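PDB 4CZW: PAN2-PAN3 deadenylation complex catalytic subunit pan2 from Neurospora crassa, which shortens the poly(A) tails of mRNA as the exonuclease subunit of the Pan2-Pan3 deadenylation complex, using divalent metal ions and releasing 5'-AMP. Local coordinates for residues A[77-89]-A[101-113]. Numbering follows the deposited sequence.
With ZN (zinc ion), chain B.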
loop_
_atom_site.group_PDB
_atom_site.type_symbol
_atom_site.label_atom_id
_atom_site.label_comp_id
_atom_site.label_asym_id
_atom_site.label_seq_id
_atom_site.Cartn_x
_atom_site.Cartn_y
_atom_site.Cartn_z
ATOM N N ALA A 77 16.408 1.998 3.261
ATOM C CA ALA A 77 16.483 1.842 1.815
ATOM C C ALA A 77 15.451 2.728 1.129
ATOM O O ALA A 77 14.293 2.782 1.541
ATOM C CB ALA A 77 16.283 0.387 1.423
ATOM N N ASP A 78 15.881 3.425 0.083
ATOM C CA ASP A 78 14.999 4.307 -0.669
ATOM C C ASP A 78 15.501 4.433 -2.103
ATOM O O ASP A 78 16.597 4.944 -2.332
ATOM C CB ASP A 78 14.913 5.681 0.000
ATOM C CG ASP A 78 13.874 6.581 -0.640
ATOM O OD1 ASP A 78 12.875 6.056 -1.176
ATOM O OD2 ASP A 78 14.048 7.817 -0.599
ATOM N N PRO A 79 14.699 3.974 -3.080
ATOM C CA PRO A 79 13.347 3.421 -2.922
ATOM C C PRO A 79 13.308 2.003 -2.352
ATOM O O PRO A 79 14.243 1.225 -2.536
ATOM C CB PRO A 79 12.802 3.435 -4.352
ATOM C CG PRO A 79 14.009 3.272 -5.199
ATOM C CD PRO A 79 15.100 4.032 -4.497
ATOM N N CYS A 80 12.217 1.693 -1.658
ATOM C CA CYS A 80 11.996 0.378 -1.069
ATOM C C CYS A 80 10.502 0.080 -1.063
ATOM O O CYS A 80 9.777 0.529 -0.175
ATOM C CB CYS A 80 12.566 0.319 0.350
ATOM S SG CYS A 80 12.332 -1.250 1.207
ATOM N N LEU A 81 10.052 -0.676 -2.059
ATOM C CA LEU A 81 8.627 -0.890 -2.292
ATOM C C LEU A 81 7.922 -1.620 -1.151
ATOM O O LEU A 81 6.730 -1.414 -0.926
ATOM C CB LEU A 81 8.421 -1.659 -3.599
ATOM C CG LEU A 81 8.896 -0.941 -4.863
ATOM C CD1 LEU A 81 8.609 -1.775 -6.102
ATOM C CD2 LEU A 81 8.252 0.434 -4.974
ATOM N N LEU A 82 8.652 -2.470 -0.437
ATOM C CA LEU A 82 8.063 -3.206 0.676
ATOM C C LEU A 82 7.751 -2.270 1.839
ATOM O O LEU A 82 6.722 -2.409 2.500
ATOM C CB LEU A 82 8.987 -4.334 1.134
ATOM C CG LEU A 82 8.395 -5.264 2.195
ATOM C CD1 LEU A 82 7.044 -5.794 1.744
ATOM C CD2 LEU A 82 9.345 -6.409 2.495
ATOM N N CYS A 83 8.647 -1.318 2.086
ATOM C CA CYS A 83 8.406 -0.289 3.093
ATOM C C CYS A 83 7.208 0.562 2.699
ATOM O O CYS A 83 6.332 0.839 3.520
ATOM C CB CYS A 83 9.641 0.595 3.276
ATOM S SG CYS A 83 10.854 -0.041 4.450
ATOM N N GLU A 84 7.178 0.969 1.434
ATOM C CA GLU A 84 6.073 1.754 0.902
ATOM C C GLU A 84 4.769 0.966 0.973
ATOM O O GLU A 84 3.703 1.540 1.190
ATOM C CB GLU A 84 6.362 2.178 -0.538
ATOM C CG GLU A 84 7.637 2.996 -0.702
ATOM C CD GLU A 84 7.542 4.365 -0.054
ATOM O OE1 GLU A 84 6.414 4.882 0.090
ATOM O OE2 GLU A 84 8.598 4.925 0.311
ATOM N N LEU A 85 4.860 -0.348 0.792
ATOM C CA LEU A 85 3.697 -1.220 0.916
ATOM C C LEU A 85 3.160 -1.204 2.341
ATOM O O LEU A 85 1.949 -1.204 2.557
ATOM C CB LEU A 85 4.042 -2.653 0.501
ATOM C CG LEU A 85 3.709 -3.055 -0.937
ATOM C CD1 LEU A 85 4.166 -4.476 -1.212
ATOM C CD2 LEU A 85 2.219 -2.920 -1.195
ATOM N N GLY A 86 4.070 -1.190 3.309
ATOM C CA GLY A 86 3.691 -1.129 4.708
ATOM C C GLY A 86 2.992 0.174 5.037
ATOM O O GLY A 86 2.038 0.196 5.815
ATOM N N TYR A 87 3.468 1.262 4.438
ATOM C CA TYR A 87 2.883 2.582 4.654
ATOM C C TYR A 87 1.453 2.637 4.129
ATOM O O TYR A 87 0.552 3.132 4.805
ATOM C CB TYR A 87 3.728 3.666 3.980
ATOM C CG TYR A 87 5.169 3.712 4.439
ATOM C CD1 TYR A 87 5.534 3.271 5.705
ATOM C CD2 TYR A 87 6.166 4.200 3.603
ATOM C CE1 TYR A 87 6.852 3.313 6.124
ATOM C CE2 TYR A 87 7.484 4.245 4.014
ATOM C CZ TYR A 87 7.821 3.801 5.274
ATOM O OH TYR A 87 9.135 3.846 5.685
ATOM N N VAL A 88 1.254 2.123 2.918
ATOM C CA VAL A 88 -0.064 2.107 2.294
ATOM C C VAL A 88 -1.026 1.210 3.065
ATOM O O VAL A 88 -2.176 1.580 3.304
ATOM C CB VAL A 88 0.013 1.635 0.828
ATOM C CG1 VAL A 88 -1.378 1.541 0.222
ATOM C CG2 VAL A 88 0.886 2.579 0.016
ATOM N N PHE A 89 -0.546 0.035 3.460
ATOM C CA PHE A 89 -1.353 -0.900 4.239
ATOM C C PHE A 89 -1.738 -0.294 5.582
ATOM O O PHE A 89 -2.846 -0.504 6.076
ATOM C CB PHE A 89 -0.602 -2.215 4.458
ATOM C CG PHE A 89 -0.423 -3.031 3.208
ATOM C CD1 PHE A 89 -1.131 -2.729 2.056
ATOM C CD2 PHE A 89 0.449 -4.106 3.191
ATOM C CE1 PHE A 89 -0.968 -3.481 0.909
ATOM C CE2 PHE A 89 0.616 -4.862 2.047
ATOM C CZ PHE A 89 -0.094 -4.551 0.905
ATOM N N HIS A 101 -4.653 7.532 -0.601
ATOM C CA HIS A 101 -3.933 7.588 -1.868
ATOM C C HIS A 101 -2.498 7.103 -1.689
ATOM O O HIS A 101 -1.899 7.286 -0.630
ATOM C CB HIS A 101 -3.958 9.005 -2.452
ATOM C CG HIS A 101 -3.167 10.005 -1.667
ATOM N ND1 HIS A 101 -1.892 10.389 -2.024
ATOM C CD2 HIS A 101 -3.474 10.707 -0.551
ATOM C CE1 HIS A 101 -1.446 11.282 -1.159
ATOM N NE2 HIS A 101 -2.385 11.493 -0.255
ATOM N N ALA A 102 -1.959 6.477 -2.729
ATOM C CA ALA A 102 -0.628 5.884 -2.661
ATOM C C ALA A 102 0.371 6.644 -3.526
ATOM O O ALA A 102 1.089 6.045 -4.326
ATOM C CB ALA A 102 -0.683 4.421 -3.078
ATOM N N THR A 103 0.417 7.961 -3.354
ATOM C CA THR A 103 1.293 8.816 -4.148
ATOM C C THR A 103 2.770 8.483 -3.950
ATOM O O THR A 103 3.500 8.277 -4.920
ATOM C CB THR A 103 1.072 10.304 -3.814
ATOM O OG1 THR A 103 -0.263 10.683 -4.169
ATOM C CG2 THR A 103 2.056 11.174 -4.576
ATOM N N ASN A 104 3.202 8.429 -2.693
ATOM C CA ASN A 104 4.600 8.153 -2.368
ATOM C C ASN A 104 5.083 6.810 -2.909
ATOM O O ASN A 104 6.235 6.675 -3.320
ATOM C CB ASN A 104 4.814 8.191 -0.853
ATOM C CG ASN A 104 4.633 9.579 -0.270
ATOM O OD1 ASN A 104 4.486 10.560 -0.998
ATOM N ND2 ASN A 104 4.661 9.668 1.056
HETATM N N MSE A 105 4.195 5.822 -2.906
HETATM C CA MSE A 105 4.557 4.466 -3.295
HETATM C C MSE A 105 4.640 4.311 -4.813
HETATM O O MSE A 105 5.460 3.545 -5.319
HETATM C CB MSE A 105 3.557 3.467 -2.703
HETATM C CG MSE A 105 2.622 2.810 -3.707
HETATM SE SE MSE A 105 3.185 1.001 -4.131
HETATM C CE MSE A 105 3.264 0.316 -2.315
ATOM N N LEU A 106 3.797 5.043 -5.535
ATOM C CA LEU A 106 3.800 4.990 -6.992
ATOM C C LEU A 106 4.939 5.842 -7.531
ATOM O O LEU A 106 5.440 5.613 -8.632
ATOM C CB LEU A 106 2.459 5.462 -7.555
ATOM C CG LEU A 106 1.241 4.617 -7.178
ATOM C CD1 LEU A 106 -0.033 5.224 -7.744
ATOM C CD2 LEU A 106 1.414 3.182 -7.649
ATOM N N ARG A 107 5.338 6.830 -6.739
ATOM C CA ARG A 107 6.465 7.686 -7.077
ATOM C C ARG A 107 7.770 6.925 -6.875
ATOM O O ARG A 107 8.704 7.050 -7.666
ATOM C CB ARG A 107 6.437 8.958 -6.229
ATOM C CG ARG A 107 7.488 9.990 -6.589
ATOM C CD ARG A 107 7.257 11.277 -5.812
ATOM N NE ARG A 107 6.009 11.930 -6.198
ATOM C CZ ARG A 107 5.349 12.796 -5.435
ATOM N NH1 ARG A 107 5.811 13.109 -4.232
ATOM N NH2 ARG A 107 4.222 13.344 -5.870
ATOM N N ALA A 108 7.820 6.127 -5.812
ATOM C CA ALA A 108 8.991 5.311 -5.512
ATOM C C ALA A 108 9.141 4.177 -6.523
ATOM O O ALA A 108 10.255 3.762 -6.842
ATOM C CB ALA A 108 8.902 4.754 -4.101
ATOM N N LEU A 109 8.010 3.677 -7.014
ATOM C CA LEU A 109 8.004 2.650 -8.051
ATOM C C LEU A 109 8.702 3.158 -9.305
ATOM O O LEU A 109 9.426 2.420 -9.973
ATOM C CB LEU A 109 6.572 2.227 -8.382
ATOM C CG LEU A 109 6.394 1.237 -9.536
ATOM C CD1 LEU A 109 6.872 -0.151 -9.140
ATOM C CD2 LEU A 109 4.947 1.199 -10.002
ATOM N N ASN A 110 8.480 4.432 -9.607
ATOM C CA ASN A 110 9.065 5.071 -10.778
ATOM C C ASN A 110 10.586 5.172 -10.682
ATOM O O ASN A 110 11.270 5.351 -11.690
ATOM C CB ASN A 110 8.456 6.463 -10.969
ATOM C CG ASN A 110 8.826 7.087 -12.299
ATOM O OD1 ASN A 110 9.046 6.388 -13.287
ATOM N ND2 ASN A 110 8.897 8.413 -12.329
ATOM N N HIS A 111 11.111 5.053 -9.465
ATOM C CA HIS A 111 12.547 5.152 -9.237
ATOM C C HIS A 111 13.171 3.791 -8.937
ATOM O O HIS A 111 14.386 3.678 -8.782
ATOM C CB HIS A 111 12.843 6.122 -8.091
ATOM C CG HIS A 111 12.393 7.525 -8.355
ATOM N ND1 HIS A 111 12.944 8.310 -9.346
ATOM C CD2 HIS A 111 11.451 8.289 -7.752
ATOM C CE1 HIS A 111 12.357 9.492 -9.346
ATOM N NE2 HIS A 111 11.447 9.507 -8.388
ATOM N N THR A 112 12.335 2.760 -8.855
ATOM C CA THR A 112 12.809 1.409 -8.568
ATOM C C THR A 112 13.575 0.842 -9.763
ATOM O O THR A 112 13.256 1.145 -10.912
ATOM C CB THR A 112 11.637 0.468 -8.207
ATOM O OG1 THR A 112 10.805 1.094 -7.223
ATOM C CG2 THR A 112 12.151 -0.857 -7.657
ATOM N N SER A 113 14.591 0.030 -9.485
ATOM C CA SER A 113 15.393 -0.582 -10.537
ATOM C C SER A 113 14.558 -1.515 -11.409
ATOM O O SER A 113 13.651 -2.189 -10.920
ATOM C CB SER A 113 16.572 -1.348 -9.931
ATOM O OG SER A 113 16.123 -2.383 -9.074
HETATM ZN ZN ZN B . 12.439 -1.433 3.493
#
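Met105, a selenomethionine, lies over the side of helix 81-89 as a knob in the hole formed by Leu81, Glu84, Leu85 and Val88. Its chain bends at chi2 (102°) and again at chi3, which brings Met105 CE down beside Leu85, 3.6 Å from Leu85 CD2, while Met105 CB rests 3.8 Å from Glu84 CB. Val88 crosses it at about a right angle and divides one methyl, CG2, between Met105 and Ala102 CB. Glu84, bent at chi2, lays CG on Ala108 CB and brings OE1 against Asn104 CB, the carboxylate and amide planes 81° apart; the Asn104 amide nitrogen is spent on the carbonyl of Ile558. At the other end Leu81 meets Thr112 tip to tip, Leu81 CD2 3.5 Å from Thr112 OG1, and crosses Leu109, the two CD1 methyls 3.9 Å apart. Thr112 OG1 donates to Ala108 O (2.8 Å), reaching it from the face opposite the one His111 N uses, so two donors grip this carbonyl where the chain turns. A valine in place of Thr112 would probably cost Ala108 O its hydroxyl donor and tie the turn beneath Leu81 less firmly. Pro79 CB, after a cis peptide, packs 3.6 Å from Ala108 O. Cys80, the N-cap, and Cys83 turn to zinc instead, with His70 and Cys75. Within the USP-like domain, a predicted inactive scaffold, the two helices run nearly antiparallel (165°, axes 9.2 Å apart), helix 61-71 against Leu82 and Phe89, helix 130-149 touching Leu81, Leu85 and Leu109; helix 529-541, from the exonuclease part, lies against Cys83 and Tyr87.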